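Local coordinates for NUDIX hydrolase (Alicyclobacillus acidocaldarius subsp. acidocaldarius, PDB 3QSJ), which probably hydrolyses phosphorus-containing acid anhydrides, as other members of the Nudix family do, and binds a divalent metal ion, seen here as calcium, at residues 187-192 and 199-204; 88-93 and 118-123. All coordinates share one frame; numbering follows the deposited sequence.

Contact 1 of 2, residues 187-192 and 199-204; sequences TRIQSG and PTIAVL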
loop_
_atom_site.group_PDB
_atom_site.type_symbol
_atom_site.label_atom_id
_atom_site.label_comp_id
_atom_site.label_asym_id
_atom_site.label_seq_id
_atom_site.Cartn_x
_atom_site.Cartn_y
_atom_site.Cartn_z
ATOM N N THR A 187 -0.530 -6.095 18.926
ATOM C CA THR A 187 -1.080 -6.512 20.207
ATOM C C THR A 187 -2.601 -6.486 20.141
ATOM O O THR A 187 -3.249 -7.448 20.570
ATOM C CB THR A 187 -0.451 -5.661 21.321
ATOM O OG1 THR A 187 0.956 -5.935 21.327
ATOM C CG2 THR A 187 -1.051 -5.929 22.689
ATOM N N ARG A 188 -3.159 -5.456 19.463
ATOM C CA ARG A 188 -4.601 -5.307 19.316
ATOM C C ARG A 188 -5.211 -6.407 18.480
ATOM O O ARG A 188 -6.324 -6.819 18.771
ATOM C CB ARG A 188 -4.969 -3.929 18.795
ATOM C CG ARG A 188 -4.643 -2.861 19.828
ATOM C CD ARG A 188 -5.337 -1.574 19.509
ATOM N NE ARG A 188 -6.773 -1.697 19.739
ATOM C CZ ARG A 188 -7.676 -0.854 19.260
ATOM N NH1 ARG A 188 -7.299 0.181 18.513
ATOM N NH2 ARG A 188 -8.964 -1.038 19.516
ATOM N N ILE A 189 -4.476 -6.905 17.469
ATOM C CA ILE A 189 -4.946 -8.024 16.648
ATOM C C ILE A 189 -4.806 -9.324 17.427
ATOM O O ILE A 189 -5.754 -10.089 17.467
ATOM C CB ILE A 189 -4.174 -8.063 15.327
ATOM C CG1 ILE A 189 -4.448 -6.785 14.534
ATOM C CG2 ILE A 189 -4.527 -9.303 14.502
ATOM C CD1 ILE A 189 -3.402 -6.515 13.401
ATOM N N GLN A 190 -3.611 -9.593 17.987
ATOM C CA GLN A 190 -3.337 -10.822 18.746
ATOM C C GLN A 190 -4.320 -11.022 19.897
ATOM O O GLN A 190 -4.665 -12.162 20.219
ATOM C CB GLN A 190 -1.884 -10.815 19.271
ATOM C CG GLN A 190 -0.829 -10.760 18.150
ATOM C CD GLN A 190 0.584 -10.736 18.690
ATOM O OE1 GLN A 190 1.473 -11.398 18.169
ATOM N NE2 GLN A 190 0.831 -9.980 19.741
ATOM N N SER A 191 -4.787 -9.911 20.492
ATOM C CA SER A 191 -5.728 -9.915 21.607
ATOM C C SER A 191 -7.171 -10.169 21.173
ATOM O O SER A 191 -8.007 -10.503 22.006
ATOM C CB SER A 191 -5.628 -8.613 22.401
ATOM O OG SER A 191 -4.328 -8.453 22.948
ATOM N N GLY A 192 -7.453 -10.019 19.883
ATOM C CA GLY A 192 -8.785 -10.241 19.334
ATOM C C GLY A 192 -9.677 -9.016 19.251
ATOM O O GLY A 192 -10.838 -9.135 18.848
ATOM N N PRO A 199 -1.422 -12.258 6.242
ATOM C CA PRO A 199 -0.304 -11.440 5.746
ATOM C C PRO A 199 -0.108 -10.122 6.499
ATOM O O PRO A 199 1.041 -9.709 6.755
ATOM C CB PRO A 199 -0.712 -11.184 4.289
ATOM C CG PRO A 199 -1.541 -12.328 3.923
ATOM C CD PRO A 199 -2.353 -12.601 5.138
ATOM N N THR A 200 -1.230 -9.491 6.921
ATOM C CA THR A 200 -1.162 -8.239 7.706
ATOM C C THR A 200 -0.401 -8.438 9.005
ATOM O O THR A 200 0.487 -7.648 9.326
ATOM C CB THR A 200 -2.586 -7.674 7.944
ATOM O OG1 THR A 200 -3.138 -7.365 6.690
ATOM C CG2 THR A 200 -2.580 -6.396 8.808
ATOM N N ILE A 201 -0.740 -9.509 9.736
ATOM C CA ILE A 201 -0.099 -9.841 11.001
ATOM C C ILE A 201 1.412 -10.093 10.741
ATOM O O ILE A 201 2.263 -9.596 11.470
ATOM C CB ILE A 201 -0.801 -11.050 11.657
ATOM C CG1 ILE A 201 -2.290 -10.725 11.912
ATOM C CG2 ILE A 201 -0.089 -11.488 12.937
ATOM C CD1 ILE A 201 -3.204 -11.989 12.404
ATOM N N ALA A 202 1.717 -10.873 9.708
ATOM C CA ALA A 202 3.099 -11.262 9.413
ATOM C C ALA A 202 3.934 -10.011 9.046
ATOM O O ALA A 202 5.078 -9.901 9.489
ATOM C CB ALA A 202 3.112 -12.331 8.323
ATOM N N VAL A 203 3.328 -8.995 8.392
ATOM C CA VAL A 203 4.068 -7.745 8.130
ATOM C C VAL A 203 4.327 -7.005 9.436
ATOM O O VAL A 203 5.443 -6.550 9.670
ATOM C CB VAL A 203 3.330 -6.805 7.130
ATOM C CG1 VAL A 203 4.006 -5.401 7.049
ATOM C CG2 VAL A 203 3.259 -7.449 5.735
ATOM N N LEU A 204 3.301 -6.884 10.300
ATOM C CA LEU A 204 3.473 -6.201 11.592
ATOM C C LEU A 204 4.540 -6.839 12.462
ATOM O O LEU A 204 5.380 -6.127 13.010
ATOM C CB LEU A 204 2.155 -6.088 12.329
ATOM C CG LEU A 204 1.067 -5.315 11.598
ATOM C CD1 LEU A 204 -0.265 -5.618 12.256
ATOM C CD2 LEU A 204 1.360 -3.765 11.561
#

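Contact 2 of 2, residues 88-93 and 118-123; sequences GWLLAV and DALSAW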
loop_
_atom_site.group_PDB
_atom_site.type_symbol
_atom_site.label_atom_id
_atom_site.label_comp_id
_atom_site.label_asym_id
_atom_site.label_seq_id
_atom_site.Cartn_x
_atom_site.Cartn_y
_atom_site.Cartn_z
ATOM N N GLY A 88 -5.012 9.742 0.205
ATOM C CA GLY A 88 -4.813 11.082 -0.372
ATOM C C GLY A 88 -3.381 11.548 -0.559
ATOM O O GLY A 88 -3.123 12.763 -0.649
ATOM N N TRP A 89 -2.430 10.617 -0.515
ATOM C CA TRP A 89 -1.024 10.984 -0.770
ATOM C C TRP A 89 -0.530 10.126 -1.948
ATOM O O TRP A 89 -0.724 8.889 -1.945
ATOM C CB TRP A 89 -0.114 10.721 0.454
ATOM C CG TRP A 89 -0.391 11.666 1.611
ATOM C CD1 TRP A 89 -1.348 11.521 2.570
ATOM C CD2 TRP A 89 0.329 12.863 1.946
ATOM N NE1 TRP A 89 -1.350 12.610 3.415
ATOM C CE2 TRP A 89 -0.334 13.453 3.052
ATOM C CE3 TRP A 89 1.392 13.559 1.347
ATOM C CZ2 TRP A 89 0.099 14.657 3.634
ATOM C CZ3 TRP A 89 1.853 14.711 1.955
ATOM C CH2 TRP A 89 1.233 15.229 3.103
ATOM N N LEU A 90 0.186 10.765 -2.881
ATOM C CA LEU A 90 0.859 10.047 -3.969
ATOM C C LEU A 90 2.255 9.938 -3.562
ATOM O O LEU A 90 2.959 10.967 -3.445
ATOM C CB LEU A 90 0.832 10.793 -5.317
ATOM C CG LEU A 90 -0.308 10.499 -6.237
ATOM C CD1 LEU A 90 -0.385 11.530 -7.373
ATOM C CD2 LEU A 90 -0.244 9.075 -6.780
ATOM N N LEU A 91 2.694 8.710 -3.326
ATOM C CA LEU A 91 4.057 8.415 -2.914
ATOM C C LEU A 91 4.937 8.161 -4.103
ATOM O O LEU A 91 4.464 7.691 -5.152
ATOM C CB LEU A 91 4.097 7.156 -2.034
ATOM C CG LEU A 91 3.729 7.374 -0.560
ATOM C CD1 LEU A 91 2.372 7.873 -0.421
ATOM C CD2 LEU A 91 3.807 6.141 0.157
ATOM N N ALA A 92 6.250 8.426 -3.910
ATOM C CA ALA A 92 7.289 8.083 -4.922
ATOM C C ALA A 92 7.022 8.659 -6.311
ATOM O O ALA A 92 7.388 8.052 -7.302
ATOM C CB ALA A 92 7.430 6.545 -5.022
ATOM N N VAL A 93 6.525 9.867 -6.368
ATOM C CA VAL A 93 6.313 10.543 -7.669
ATOM C C VAL A 93 7.481 11.507 -7.917
ATOM O O VAL A 93 7.952 12.195 -6.968
ATOM C CB VAL A 93 4.928 11.239 -7.709
ATOM C CG1 VAL A 93 4.762 12.169 -8.935
ATOM C CG2 VAL A 93 3.808 10.181 -7.704
ATOM N N ASP A 118 -8.921 5.476 -15.698
ATOM C CA ASP A 118 -7.568 5.988 -15.970
ATOM C C ASP A 118 -7.348 7.391 -15.368
ATOM O O ASP A 118 -6.514 8.134 -15.875
ATOM C CB ASP A 118 -7.264 5.959 -17.493
ATOM C CG ASP A 118 -7.608 4.640 -18.160
ATOM O OD1 ASP A 118 -7.317 3.582 -17.565
ATOM O OD2 ASP A 118 -8.215 4.666 -19.256
ATOM N N ALA A 119 -8.061 7.733 -14.268
ATOM C CA ALA A 119 -7.929 9.041 -13.601
ATOM C C ALA A 119 -6.479 9.344 -13.128
ATOM O O ALA A 119 -5.978 10.458 -13.343
ATOM C CB ALA A 119 -8.874 9.132 -12.417
ATOM N N LEU A 120 -5.829 8.387 -12.483
ATOM C CA LEU A 120 -4.454 8.630 -12.026
ATOM C C LEU A 120 -3.496 8.734 -13.186
ATOM O O LEU A 120 -2.703 9.689 -13.253
ATOM C CB LEU A 120 -3.978 7.546 -11.058
ATOM C CG LEU A 120 -2.518 7.742 -10.586
ATOM C CD1 LEU A 120 -2.292 9.143 -9.971
ATOM C CD2 LEU A 120 -2.177 6.631 -9.613
ATOM N N SER A 121 -3.581 7.790 -14.147
ATOM C CA SER A 121 -2.731 7.824 -15.341
ATOM C C SER A 121 -2.841 9.175 -16.077
ATOM O O SER A 121 -1.812 9.775 -16.436
ATOM C CB SER A 121 -3.099 6.655 -16.255
ATOM O OG SER A 121 -2.338 6.698 -17.442
ATOM N N ALA A 122 -4.070 9.689 -16.211
ATOM C CA ALA A 122 -4.379 10.978 -16.828
ATOM C C ALA A 122 -3.795 12.129 -16.035
ATOM O O ALA A 122 -3.216 13.048 -16.626
ATOM C CB ALA A 122 -5.888 11.153 -16.941
ATOM N N TRP A 123 -3.941 12.093 -14.693
ATOM C CA TRP A 123 -3.427 13.184 -13.856
ATOM C C TRP A 123 -1.892 13.246 -14.001
ATOM O O TRP A 123 -1.321 14.346 -14.107
ATOM C CB TRP A 123 -3.846 12.954 -12.377
ATOM C CG TRP A 123 -3.505 14.097 -11.462
ATOM C CD1 TRP A 123 -4.324 15.138 -11.107
ATOM C CD2 TRP A 123 -2.285 14.289 -10.754
ATOM N NE1 TRP A 123 -3.648 16.004 -10.271
ATOM C CE2 TRP A 123 -2.414 15.483 -10.004
ATOM C CE3 TRP A 123 -1.086 13.565 -10.663
ATOM C CZ2 TRP A 123 -1.384 15.971 -9.204
ATOM C CZ3 TRP A 123 -0.055 14.080 -9.912
ATOM C CH2 TRP A 123 -0.216 15.255 -9.174
#

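Contact 1 of 2, residues 187-192 and 199-204
Ile-189 of helix 182-190 meets Ile-201 and Leu-204 of helix 198-209, packing together two consecutive helices of the Nudix fold, joined by a short loop. This illustrates how helices so connected can be fastened by a few apolar side chains without a hydrogen bond between the segments. Gly-192, with positive phi, forms a Schellman motif after the first helix, its N bonding to Ile-189 O at 3.0 Å. Along 199-204, Pro-199 and Thr-200 serve the sheet instead, against Phe-156 and Phe-44 respectively. Ile-201 is the first to reach across: its CD1 and CG1 both lie 3.7 Å from Ile-189 CG2, the two side chains meeting at a slant. That branch of Ile-189 stands anti to the backbone N, while CG1 (chi1 -63°) carries the longer arm and its terminal methyl to a separate partner, so one isoleucine serves two residues. Val-203 returns to the sheet, touching Phe-44 and Phe-156. One turn after Ile-201, Leu-204 crosses the long arm of Ile-189 almost at a right angle, and Leu-204 CD1 presses on Ile-189 CD1 at 3.5 Å, closer than two methyls normally sit.

Contact 2 of 2, residues 88-93 and 118-123
The indole of Trp-123 receives a methyl of Leu-90 at an oblique approach on its six-membered ring. Leu-90 CD1 is 3.6 Å from Trp-123 CZ3 and 3.9 Å from CE3 of the same ring. Trp-123 NE1 donates to Glu-109 OE2, and Arg-127 makes a cation-pi interaction with the indole. The general lesson is that a tryptophan may be anchored by its N-H and still offer its carbons to the hydrophobic interior. Leu-120, one turn earlier on helix 119-125, supplies the second apolar partner: Leu-120 CD1 stands 3.8 Å from Leu-90 CD2 and 4.0 Å from CD1 of that leucine. Leu-90 thus uses both branches, and it points the opposite way to each of the two helical side chains as it slides past. In both helical residues CG is anti to the backbone N (178° and -173°), which sends their side chains out to the loop. With chi1 at -91°, away from a staggered value, Leu-90 brings one methyl to each of them. No hydrogen bond joins the segments, whose CA atoms at Leu-90 and Leu-120 are 9.8 Å apart.

Segment 88-93 carries the chain out of helix 72-87, the Nudix helix by its sequence, with Gly-88 at positive phi as the first residue beyond it. Around the leucine pair, Phe-131 of strand 130-131 touches Leu-90 and Leu-120, Ala-84 and Arg-81 of helix 72-87 touch Leu-90 and Leu-120 respectively, and Met-56 of helix 51-58 packs on Leu-120.

Overall arrangement
The two contacts lie on opposite sides of the chain's centre, their own centres 30 Å apart and their nearest atoms about 13 Å apart, so neither touches the other. Both segments of contact 2 precede both of contact 1 in the sequence. Contact 2 is the nearer to the metal site: the side chain of Leu-120 is about 8 Å from that of the calcium ligand Glu-82 and about 12 Å from the calcium ion, and the side chain of Leu-90 is about 11 Å from that of Glu-86. Contact 1 lies away from the site, although its helices pack on strand 42-48, which also carries the third ligand residue, Gly-46.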